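Local coordinates for protein probable ss-1,3-N-acetylglucosaminyltransferase (Staphylococcus aureus subsp. aureus N315, PDB 6H21) that belongs to glycosyl transferase family 2 of the GT-A clan, carries a helical TarS-type linker domain, and holds manganese and uridine-diphosphate-N-acetylglucosamine in this model, at residues C[151-156]-C[215-220]; C[181-186]-C[204-209]; C[274-279]-C[317-322]. One frame throughout, in Å; residues are numbered along the deposited sequence.

Interaction 1 of 3, residues C[151-156]-C[215-220]; sequences AIFEKG and IKTDYE
Ile-215 covers Ile-152 and Phe-153 where a loop of the GT-A fold folds over the end of strand 213-216. The loop segment starts with a 3-10 turn and ends in a type I beta turn from Phe-153 to Gly-156. The bond that closes this turn, Gly-156 N to Phe-153 O, is weak. Ile-215 lies near the end of its strand and its side chain points at the loop. Its CG1 is anti to the carbonyl carbon (chi1 -62°), and CG2 is anti to the backbone N. The two branches therefore reach different residues. CD1, at the tip of the longer branch, rests 3.6 Å from CG1 of Ile-152. CG2 meets CD1 of Phe-153, also at 3.6 Å, and approaches the ring obliquely. The Phe-153 ring is held in other ways too. Ile-152 CG2 lies over one face, offset toward the rim. Thr-217 CG2 comes to the edge near the ring plane, 3.9 Å from Phe-153 CD1. Strand 134-142 adds Ile-136 and Lys-138 around the same ring.

Thr-217 faces Gly-156, and the CA atoms of Gly-156 and Thr-217 are the closest such pair across the segments, 5.7 Å apart. Gly-156 has a positive phi of 73°, a conformation that comes easily to glycine. The Thr-217 hydroxyl is hydrogen-bonded to OD1 of Asn-157, the next residue of the loop. ND2 of the same Asn-157 bonds to Asp-218 OD1, which also receives the Lys-216 NZ salt bridge. The apolar packing of Ile-215 thus continues into a set of polar bonds around Asn-157. At the junction, Thr-217 OG1 sits 3.4 Å from Gly-156 C, while Thr-217 CG2 lies 3.5 Å from Gly-156 O.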
loop_
_atom_site.group_PDB
_atom_site.type_symbol
_atom_site.label_atom_id
_atom_site.label_comp_id
_atom_site.label_asym_id
_atom_site.label_seq_id
_atom_site.Cartn_x
_atom_site.Cartn_y
_atom_site.Cartn_z
ATOM N N ALA C 151 -0.695 -22.084 -24.264
ATOM C CA ALA C 151 0.172 -21.124 -24.954
ATOM C C ALA C 151 1.286 -21.828 -25.747
ATOM O O ALA C 151 1.604 -21.410 -26.843
ATOM C CB ALA C 151 0.752 -20.142 -23.969
ATOM N N ILE C 152 1.893 -22.874 -25.171
ATOM C CA ILE C 152 2.970 -23.615 -25.819
ATOM C C ILE C 152 2.513 -24.156 -27.180
ATOM O O ILE C 152 3.340 -24.288 -28.084
ATOM C CB ILE C 152 3.526 -24.741 -24.918
ATOM C CG1 ILE C 152 4.696 -25.466 -25.584
ATOM C CG2 ILE C 152 2.439 -25.722 -24.499
ATOM C CD1 ILE C 152 5.674 -26.092 -24.622
ATOM N N PHE C 153 1.221 -24.480 -27.335
ATOM C CA PHE C 153 0.764 -25.114 -28.573
ATOM C C PHE C 153 0.109 -24.117 -29.541
ATOM O O PHE C 153 -0.367 -24.546 -30.571
ATOM C CB PHE C 153 -0.186 -26.269 -28.262
ATOM C CG PHE C 153 0.379 -27.252 -27.271
ATOM C CD1 PHE C 153 1.459 -28.055 -27.605
ATOM C CD2 PHE C 153 -0.151 -27.346 -25.994
ATOM C CE1 PHE C 153 1.987 -28.938 -26.676
ATOM C CE2 PHE C 153 0.370 -28.242 -25.072
ATOM C CZ PHE C 153 1.439 -29.034 -25.416
ATOM N N GLU C 154 0.138 -22.808 -29.251
ATOM C CA GLU C 154 -0.664 -21.844 -30.037
ATOM C C GLU C 154 0.020 -21.478 -31.371
ATOM O O GLU C 154 -0.565 -20.757 -32.164
ATOM C CB GLU C 154 -1.000 -20.593 -29.217
ATOM C CG GLU C 154 -0.021 -19.443 -29.419
ATOM C CD GLU C 154 0.086 -18.455 -28.271
ATOM O OE1 GLU C 154 -0.974 -18.029 -27.769
ATOM O OE2 GLU C 154 1.233 -18.122 -27.872
ATOM N N LYS C 155 1.231 -21.966 -31.649
ATOM C CA LYS C 155 1.921 -21.587 -32.905
ATOM C C LYS C 155 2.036 -22.783 -33.855
ATOM O O LYS C 155 2.735 -22.703 -34.862
ATOM C CB LYS C 155 3.303 -20.999 -32.595
ATOM C CG LYS C 155 3.320 -19.982 -31.462
ATOM C CD LYS C 155 4.527 -19.083 -31.449
ATOM C CE LYS C 155 4.461 -18.064 -30.327
ATOM N NZ LYS C 155 5.408 -16.941 -30.541
ATOM N N GLY C 156 1.323 -23.873 -33.554
ATOM C CA GLY C 156 1.448 -25.105 -34.304
ATOM C C GLY C 156 2.760 -25.790 -33.985
ATOM O O GLY C 156 3.339 -25.566 -32.906
ATOM N N ILE C 215 7.860 -29.250 -30.491
ATOM C CA ILE C 215 6.458 -29.181 -30.101
ATOM C C ILE C 215 5.622 -29.703 -31.266
ATOM O O ILE C 215 5.697 -29.159 -32.382
ATOM C CB ILE C 215 6.046 -27.739 -29.732
ATOM C CG1 ILE C 215 6.831 -27.209 -28.526
ATOM C CG2 ILE C 215 4.540 -27.640 -29.514
ATOM C CD1 ILE C 215 6.872 -25.706 -28.434
ATOM N N LYS C 216 4.800 -30.719 -30.974
ATOM C CA LYS C 216 4.004 -31.408 -31.976
ATOM C C LYS C 216 2.519 -31.253 -31.604
ATOM O O LYS C 216 2.141 -31.512 -30.471
ATOM C CB LYS C 216 4.524 -32.849 -32.064
ATOM C CG LYS C 216 4.059 -33.662 -33.257
ATOM C CD LYS C 216 4.682 -33.271 -34.572
ATOM C CE LYS C 216 4.616 -34.374 -35.609
ATOM N NZ LYS C 216 3.277 -34.449 -36.241
ATOM N N THR C 217 1.694 -30.825 -32.569
ATOM C CA THR C 217 0.346 -30.295 -32.299
ATOM C C THR C 217 -0.737 -30.888 -33.220
ATOM O O THR C 217 -1.888 -30.446 -33.162
ATOM C CB THR C 217 0.343 -28.767 -32.452
ATOM O OG1 THR C 217 0.628 -28.426 -33.812
ATOM C CG2 THR C 217 1.341 -28.074 -31.549
ATOM N N ASP C 218 -0.394 -31.873 -34.058
ATOM C CA ASP C 218 -1.302 -32.360 -35.108
ATOM C C ASP C 218 -2.538 -33.032 -34.490
ATOM O O ASP C 218 -3.639 -32.903 -35.018
ATOM C CB ASP C 218 -0.597 -33.336 -36.052
ATOM C CG ASP C 218 0.512 -32.692 -36.861
ATOM O OD1 ASP C 218 1.546 -32.325 -36.253
ATOM O OD2 ASP C 218 0.330 -32.551 -38.091
ATOM N N TYR C 219 -2.340 -33.746 -33.373
ATOM C CA TYR C 219 -3.431 -34.379 -32.615
ATOM C C TYR C 219 -3.294 -34.010 -31.137
ATOM O O TYR C 219 -2.267 -33.463 -30.713
ATOM C CB TYR C 219 -3.396 -35.900 -32.779
ATOM C CG TYR C 219 -3.486 -36.364 -34.211
ATOM C CD1 TYR C 219 -2.350 -36.436 -34.997
ATOM C CD2 TYR C 219 -4.701 -36.694 -34.792
ATOM C CE1 TYR C 219 -2.412 -36.831 -36.321
ATOM C CE2 TYR C 219 -4.784 -37.087 -36.121
ATOM C CZ TYR C 219 -3.633 -37.148 -36.886
ATOM O OH TYR C 219 -3.658 -37.533 -38.188
ATOM N N GLU C 220 -4.336 -34.303 -30.355
ATOM C CA GLU C 220 -4.201 -34.292 -28.905
ATOM C C GLU C 220 -3.586 -35.639 -28.498
ATOM O O GLU C 220 -4.295 -36.636 -28.342
ATOM C CB GLU C 220 -5.552 -34.019 -28.236
ATOM C CG GLU C 220 -6.115 -32.631 -28.527
ATOM C CD GLU C 220 -7.405 -32.307 -27.784
ATOM O OE1 GLU C 220 -8.041 -33.233 -27.251
ATOM O OE2 GLU C 220 -7.771 -31.129 -27.736
#

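Interaction 2 of 3, residues C[181-186]-C[204-209]; sequences SVIDKN and IEFLMN
Val-182 lays its CG1 methyl over one face of the Phe-206 ring. CG1 is 3.9 Å from the ring centroid and 26° off the normal, a CH-pi contact shifted toward the rim. Its closest ring atom is Phe-206 CE2, at 3.5 Å. Phe-206 CG is anti to the backbone N (chi1 -168°), and the ring lies against helix 180-185. Ile-183 takes another side: its CG1 meets the ring edge in plane, 3.8 Å from Phe-206 CE2. Both side chains run at about a right angle to that of Phe-206. Phe-178 adds an edge-to-face ring contact. The contact joins helix 180-185 to the C-terminal part of helix 198-207 in the GT-A domain.

The Asn-186 and Asn-209 side chains pass side by side, running in opposite senses, with their amide planes 33° apart. Each turns its amide N-H back to its own helix. Asn-186 ND2 bonds to Val-182 O at 2.7 Å, on a lone pair in the carbonyl plane. Asn-209 ND2 bonds to Glu-205 O at 2.8 Å. The OD1 atoms of Asn-186 and Asn-209 lie 3.4 Å apart. Both are acceptors, so between these segments the attraction is mainly the apolar and CH-pi packing on Phe-206.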
loop_
_atom_site.group_PDB
_atom_site.type_symbol
_atom_site.label_atom_id
_atom_site.label_comp_id
_atom_site.label_asym_id
_atom_site.label_seq_id
_atom_site.Cartn_x
_atom_site.Cartn_y
_atom_site.Cartn_z
ATOM N N SER C 181 19.798 -40.273 -23.172
ATOM C CA SER C 181 21.240 -40.033 -22.972
ATOM C C SER C 181 21.467 -38.754 -22.148
ATOM O O SER C 181 22.419 -38.653 -21.372
ATOM C CB SER C 181 21.961 -39.992 -24.298
ATOM O OG SER C 181 21.438 -38.955 -25.120
ATOM N N VAL C 182 20.583 -37.765 -22.307
ATOM C CA VAL C 182 20.648 -36.517 -21.541
ATOM C C VAL C 182 20.411 -36.835 -20.055
ATOM O O VAL C 182 21.111 -36.318 -19.164
ATOM C CB VAL C 182 19.637 -35.487 -22.086
ATOM C CG1 VAL C 182 19.542 -34.256 -21.199
ATOM C CG2 VAL C 182 19.936 -35.089 -23.527
ATOM N N ILE C 183 19.411 -37.676 -19.790
ATOM C CA ILE C 183 19.074 -38.102 -18.438
ATOM C C ILE C 183 20.255 -38.890 -17.835
ATOM O O ILE C 183 20.605 -38.665 -16.676
ATOM C CB ILE C 183 17.743 -38.891 -18.439
ATOM C CG1 ILE C 183 16.544 -37.957 -18.651
ATOM C CG2 ILE C 183 17.577 -39.724 -17.173
ATOM C CD1 ILE C 183 15.285 -38.669 -19.094
ATOM N N ASP C 184 20.876 -39.778 -18.624
ATOM C CA ASP C 184 21.968 -40.676 -18.143
ATOM C C ASP C 184 23.259 -39.885 -17.856
ATOM O O ASP C 184 23.813 -39.959 -16.746
ATOM C CB ASP C 184 22.268 -41.796 -19.140
ATOM C CG ASP C 184 21.112 -42.756 -19.361
ATOM O OD1 ASP C 184 20.190 -42.771 -18.520
ATOM O OD2 ASP C 184 21.135 -43.476 -20.381
ATOM N N LYS C 185 23.725 -39.132 -18.860
ATOM C CA LYS C 185 24.973 -38.375 -18.803
ATOM C C LYS C 185 24.938 -37.379 -17.637
ATOM O O LYS C 185 25.952 -37.160 -16.991
ATOM C CB LYS C 185 25.208 -37.625 -20.119
ATOM C CG LYS C 185 25.545 -38.490 -21.325
ATOM C CD LYS C 185 25.494 -37.717 -22.634
ATOM C CE LYS C 185 25.966 -38.509 -23.834
ATOM N NZ LYS C 185 26.640 -37.635 -24.825
ATOM N N ASN C 186 23.764 -36.784 -17.381
ATOM C CA ASN C 186 23.619 -35.680 -16.425
ATOM C C ASN C 186 23.103 -36.190 -15.073
ATOM O O ASN C 186 22.899 -35.392 -14.164
ATOM C CB ASN C 186 22.728 -34.580 -17.005
ATOM C CG ASN C 186 23.364 -33.937 -18.219
ATOM O OD1 ASN C 186 24.346 -33.217 -18.084
ATOM N ND2 ASN C 186 22.864 -34.226 -19.407
ATOM N N ILE C 204 12.888 -28.879 -15.637
ATOM C CA ILE C 204 13.833 -27.755 -15.649
ATOM C C ILE C 204 15.280 -28.265 -15.725
ATOM O O ILE C 204 16.066 -27.724 -16.507
ATOM C CB ILE C 204 13.627 -26.838 -14.423
ATOM C CG1 ILE C 204 12.270 -26.127 -14.463
ATOM C CG2 ILE C 204 14.801 -25.873 -14.249
ATOM C CD1 ILE C 204 12.262 -24.792 -15.164
ATOM N N GLU C 205 15.641 -29.253 -14.888
ATOM C CA GLU C 205 17.000 -29.846 -14.909
ATOM C C GLU C 205 17.291 -30.357 -16.326
ATOM O O GLU C 205 18.403 -30.166 -16.846
ATOM C CB GLU C 205 17.170 -30.958 -13.863
ATOM C CG GLU C 205 17.301 -30.437 -12.432
ATOM C CD GLU C 205 17.610 -31.433 -11.310
ATOM O OE1 GLU C 205 17.286 -32.629 -11.442
ATOM O OE2 GLU C 205 18.158 -30.995 -10.270
ATOM N N PHE C 206 16.284 -30.980 -16.961
ATOM C CA PHE C 206 16.442 -31.498 -18.305
ATOM C C PHE C 206 16.676 -30.351 -19.292
ATOM O O PHE C 206 17.598 -30.421 -20.121
ATOM C CB PHE C 206 15.231 -32.315 -18.752
ATOM C CG PHE C 206 15.472 -33.092 -20.016
ATOM C CD1 PHE C 206 15.275 -32.509 -21.257
ATOM C CD2 PHE C 206 15.931 -34.398 -19.967
ATOM C CE1 PHE C 206 15.502 -33.229 -22.419
ATOM C CE2 PHE C 206 16.165 -35.114 -21.132
ATOM C CZ PHE C 206 15.956 -34.529 -22.357
ATOM N N LEU C 207 15.820 -29.327 -19.222
ATOM C CA LEU C 207 15.874 -28.147 -20.140
ATOM C C LEU C 207 17.244 -27.448 -20.062
ATOM O O LEU C 207 17.779 -27.021 -21.071
ATOM C CB LEU C 207 14.751 -27.155 -19.790
ATOM C CG LEU C 207 13.332 -27.582 -20.160
ATOM C CD1 LEU C 207 12.312 -26.636 -19.541
ATOM C CD2 LEU C 207 13.153 -27.648 -21.669
ATOM N N MET C 208 17.795 -27.340 -18.849
ATOM C CA MET C 208 19.013 -26.609 -18.578
ATOM C C MET C 208 20.249 -27.417 -19.033
ATOM O O MET C 208 21.356 -26.887 -19.089
ATOM C CB MET C 208 19.114 -26.302 -17.079
ATOM C CG MET C 208 18.065 -25.287 -16.563
ATOM S SD MET C 208 18.063 -23.728 -17.486
ATOM C CE MET C 208 16.615 -23.895 -18.527
ATOM N N ASN C 209 20.051 -28.687 -19.387
ATOM C CA ASN C 209 21.126 -29.557 -19.845
ATOM C C ASN C 209 20.875 -30.000 -21.290
ATOM O O ASN C 209 21.525 -30.882 -21.759
ATOM C CB ASN C 209 21.269 -30.752 -18.907
ATOM C CG ASN C 209 21.926 -30.333 -17.616
ATOM O OD1 ASN C 209 23.133 -30.092 -17.598
ATOM N ND2 ASN C 209 21.144 -30.179 -16.559
#

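Interaction 3 of 3, residues C[274-279]-C[317-322]; sequences YTTRLL and KYVTQI
Val-319 packs against Thr-275, Thr-276 and Leu-279, on one side of helix 264-281 in the helical linker domain. It sits in the loop between helices 294-308 and 324-332. Its CB is 3.9 Å from OG1 of Thr-276. From there the two methyls part. CG1 is anti to the backbone N (chi1 171°) and lies 3.6 Å from the same Thr-276 OG1. It also approaches Leu-279 CD1, more loosely, at 4.4 Å. CG2 turns to Thr-275 and touches its CG2 methyl at 3.9 Å. The Val-319 and Thr-275 side chains cross at about a right angle. Leu-327 of helix 324-332 touches both residues, so this helix joins the packing.

Thr-276 offers the loop a polar partner. Its CA and that of Val-319 are the closest CA pair between the segments, 5.4 Å apart. OG1 of Thr-276 accepts a hydrogen bond from Thr-320 N at 3.3 Å, with an N-H...O angle of 156°. The bond is rather long but fairly straight. The same hydroxyl bonds to Gly-272 O, one helical turn back. Thr-276 CG2 meets the tip of Thr-320 instead, 3.4 Å from its OG1, and these two side chains also cross at about a right angle. Thr-275 keeps its hydroxyl for other partners, Ala-271 O and the Tyr-252 hydroxyl of helix 242-256. Glu-265 of helix 264-281 also holds the loop, through Lys-317 NZ and the Tyr-318 hydroxyl.

Thr-276 OG1 thus serves two roles, giving its proton to Gly-272 O and accepting from Thr-320 N. It links a loop amide to a helix carbonyl, one polar link among apolar contacts, while the methyls of Val-319 and Thr-275 supply the apolar part.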
loop_
_atom_site.group_PDB
_atom_site.type_symbol
_atom_site.label_atom_id
_atom_site.label_comp_id
_atom_site.label_asym_id
_atom_site.label_seq_id
_atom_site.Cartn_x
_atom_site.Cartn_y
_atom_site.Cartn_z
ATOM N N TYR C 274 10.875 -17.481 -14.656
ATOM C CA TYR C 274 10.364 -18.524 -13.760
ATOM C C TYR C 274 9.632 -17.856 -12.583
ATOM O O TYR C 274 8.569 -18.324 -12.159
ATOM C CB TYR C 274 11.434 -19.509 -13.264
ATOM C CG TYR C 274 10.780 -20.568 -12.420
ATOM C CD1 TYR C 274 10.110 -21.625 -13.008
ATOM C CD2 TYR C 274 10.667 -20.412 -11.053
ATOM C CE1 TYR C 274 9.403 -22.550 -12.252
ATOM C CE2 TYR C 274 9.927 -21.304 -10.288
ATOM C CZ TYR C 274 9.297 -22.382 -10.883
ATOM O OH TYR C 274 8.570 -23.263 -10.122
ATOM N N THR C 275 10.215 -16.779 -12.049
ATOM C CA THR C 275 9.604 -16.042 -10.948
ATOM C C THR C 275 8.190 -15.590 -11.352
ATOM O O THR C 275 7.258 -15.702 -10.569
ATOM C CB THR C 275 10.490 -14.878 -10.480
ATOM O OG1 THR C 275 11.733 -15.382 -9.981
ATOM C CG2 THR C 275 9.807 -14.064 -9.400
ATOM N N THR C 276 8.044 -15.081 -12.580
ATOM C CA THR C 276 6.757 -14.665 -13.121
ATOM C C THR C 276 5.784 -15.848 -13.108
ATOM O O THR C 276 4.665 -15.732 -12.621
ATOM C CB THR C 276 6.887 -14.067 -14.530
ATOM O OG1 THR C 276 7.802 -12.971 -14.475
ATOM C CG2 THR C 276 5.569 -13.593 -15.108
ATOM N N ARG C 277 6.226 -16.991 -13.636
ATOM C CA ARG C 277 5.413 -18.203 -13.638
ATOM C C ARG C 277 4.992 -18.564 -12.203
ATOM O O ARG C 277 3.839 -18.949 -11.969
ATOM C CB ARG C 277 6.173 -19.355 -14.306
ATOM C CG ARG C 277 5.441 -20.689 -14.274
ATOM C CD ARG C 277 5.915 -21.573 -13.143
ATOM N NE ARG C 277 4.871 -22.527 -12.782
ATOM C CZ ARG C 277 4.646 -22.967 -11.548
ATOM N NH1 ARG C 277 3.585 -23.727 -11.322
ATOM N NH2 ARG C 277 5.460 -22.629 -10.551
ATOM N N LEU C 278 5.922 -18.462 -11.253
ATOM C CA LEU C 278 5.665 -18.837 -9.864
ATOM C C LEU C 278 4.585 -17.934 -9.238
ATOM O O LEU C 278 3.657 -18.387 -8.545
ATOM C CB LEU C 278 6.985 -18.754 -9.095
ATOM C CG LEU C 278 6.923 -19.119 -7.621
ATOM C CD1 LEU C 278 6.529 -20.568 -7.450
ATOM C CD2 LEU C 278 8.253 -18.858 -6.940
ATOM N N LEU C 279 4.713 -16.633 -9.466
ATOM C CA LEU C 279 3.743 -15.656 -8.968
ATOM C C LEU C 279 2.372 -15.846 -9.630
ATOM O O LEU C 279 1.365 -15.589 -8.988
ATOM C CB LEU C 279 4.292 -14.248 -9.216
ATOM C CG LEU C 279 5.455 -13.863 -8.305
ATOM C CD1 LEU C 279 6.037 -12.523 -8.707
ATOM C CD2 LEU C 279 5.016 -13.837 -6.845
ATOM N N LYS C 317 14.245 -7.470 -12.870
ATOM C CA LYS C 317 13.853 -6.629 -13.994
ATOM C C LYS C 317 13.192 -7.462 -15.096
ATOM O O LYS C 317 12.557 -6.899 -15.957
ATOM C CB LYS C 317 15.052 -5.873 -14.571
ATOM C CG LYS C 317 16.174 -6.707 -15.179
ATOM C CD LYS C 317 17.303 -5.818 -15.679
ATOM C CE LYS C 317 18.530 -6.562 -16.141
ATOM N NZ LYS C 317 19.317 -7.060 -14.986
ATOM N N TYR C 318 13.346 -8.794 -15.069
ATOM C CA TYR C 318 12.755 -9.637 -16.086
ATOM C C TYR C 318 11.367 -10.134 -15.666
ATOM O O TYR C 318 10.734 -10.821 -16.417
ATOM C CB TYR C 318 13.702 -10.791 -16.419
ATOM C CG TYR C 318 14.959 -10.324 -17.100
ATOM C CD1 TYR C 318 14.926 -9.844 -18.401
ATOM C CD2 TYR C 318 16.172 -10.319 -16.431
ATOM C CE1 TYR C 318 16.075 -9.398 -19.039
ATOM C CE2 TYR C 318 17.327 -9.872 -17.049
ATOM C CZ TYR C 318 17.279 -9.408 -18.355
ATOM O OH TYR C 318 18.422 -8.983 -18.968
ATOM N N VAL C 319 10.891 -9.762 -14.479
ATOM C CA VAL C 319 9.582 -10.195 -14.004
ATOM C C VAL C 319 8.527 -9.247 -14.588
ATOM O O VAL C 319 8.770 -8.039 -14.644
ATOM C CB VAL C 319 9.553 -10.176 -12.467
ATOM C CG1 VAL C 319 8.162 -10.400 -11.913
ATOM C CG2 VAL C 319 10.557 -11.160 -11.891
ATOM N N THR C 320 7.365 -9.774 -14.989
ATOM C CA THR C 320 6.301 -8.930 -15.496
ATOM C C THR C 320 5.998 -7.825 -14.465
ATOM O O THR C 320 5.831 -8.095 -13.284
ATOM C CB THR C 320 5.089 -9.770 -15.916
ATOM O OG1 THR C 320 5.567 -10.728 -16.866
ATOM C CG2 THR C 320 3.999 -8.945 -16.576
ATOM N N GLN C 321 5.923 -6.575 -14.933
ATOM C CA GLN C 321 6.093 -5.443 -14.018
ATOM C C GLN C 321 4.876 -5.269 -13.096
ATOM O O GLN C 321 5.045 -4.735 -12.030
ATOM C CB GLN C 321 6.467 -4.144 -14.747
ATOM C CG GLN C 321 7.979 -3.963 -14.931
ATOM C CD GLN C 321 8.852 -4.363 -13.753
ATOM O OE1 GLN C 321 9.002 -3.618 -12.783
ATOM N NE2 GLN C 321 9.455 -5.547 -13.816
ATOM N N ILE C 322 3.690 -5.753 -13.462
ATOM C CA ILE C 322 2.572 -5.715 -12.517
ATOM C C ILE C 322 2.964 -6.396 -11.192
ATOM O O ILE C 322 2.342 -6.126 -10.182
ATOM C CB ILE C 322 1.279 -6.348 -13.068
ATOM C CG1 ILE C 322 1.497 -7.779 -13.554
ATOM C CG2 ILE C 322 0.650 -5.478 -14.134
ATOM C CD1 ILE C 322 0.209 -8.538 -13.800
#

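Interactions 1 and 2 belong to the GT-A part of the chain, and interaction 3 to the linker domain. Interaction 1 does not reach the ligand through Phe-153, whose side chain is about 12 Å from the bound uridine-diphosphate-N-acetylglucosamine. A manganese ion sits on a probable DxD motif, Asp-110 and Asp-112. Helix 198-207 of interaction 2 leads along the chain to strand 213-216 of interaction 1, yet their centres lie 23 Å apart and their nearest atoms about 8 Å. Interactions 2 and 3 have centres 25 Å apart, but their nearest atoms are about 4 Å apart, without touching. Interaction 3 is 24 Å from interaction 1, centre to centre.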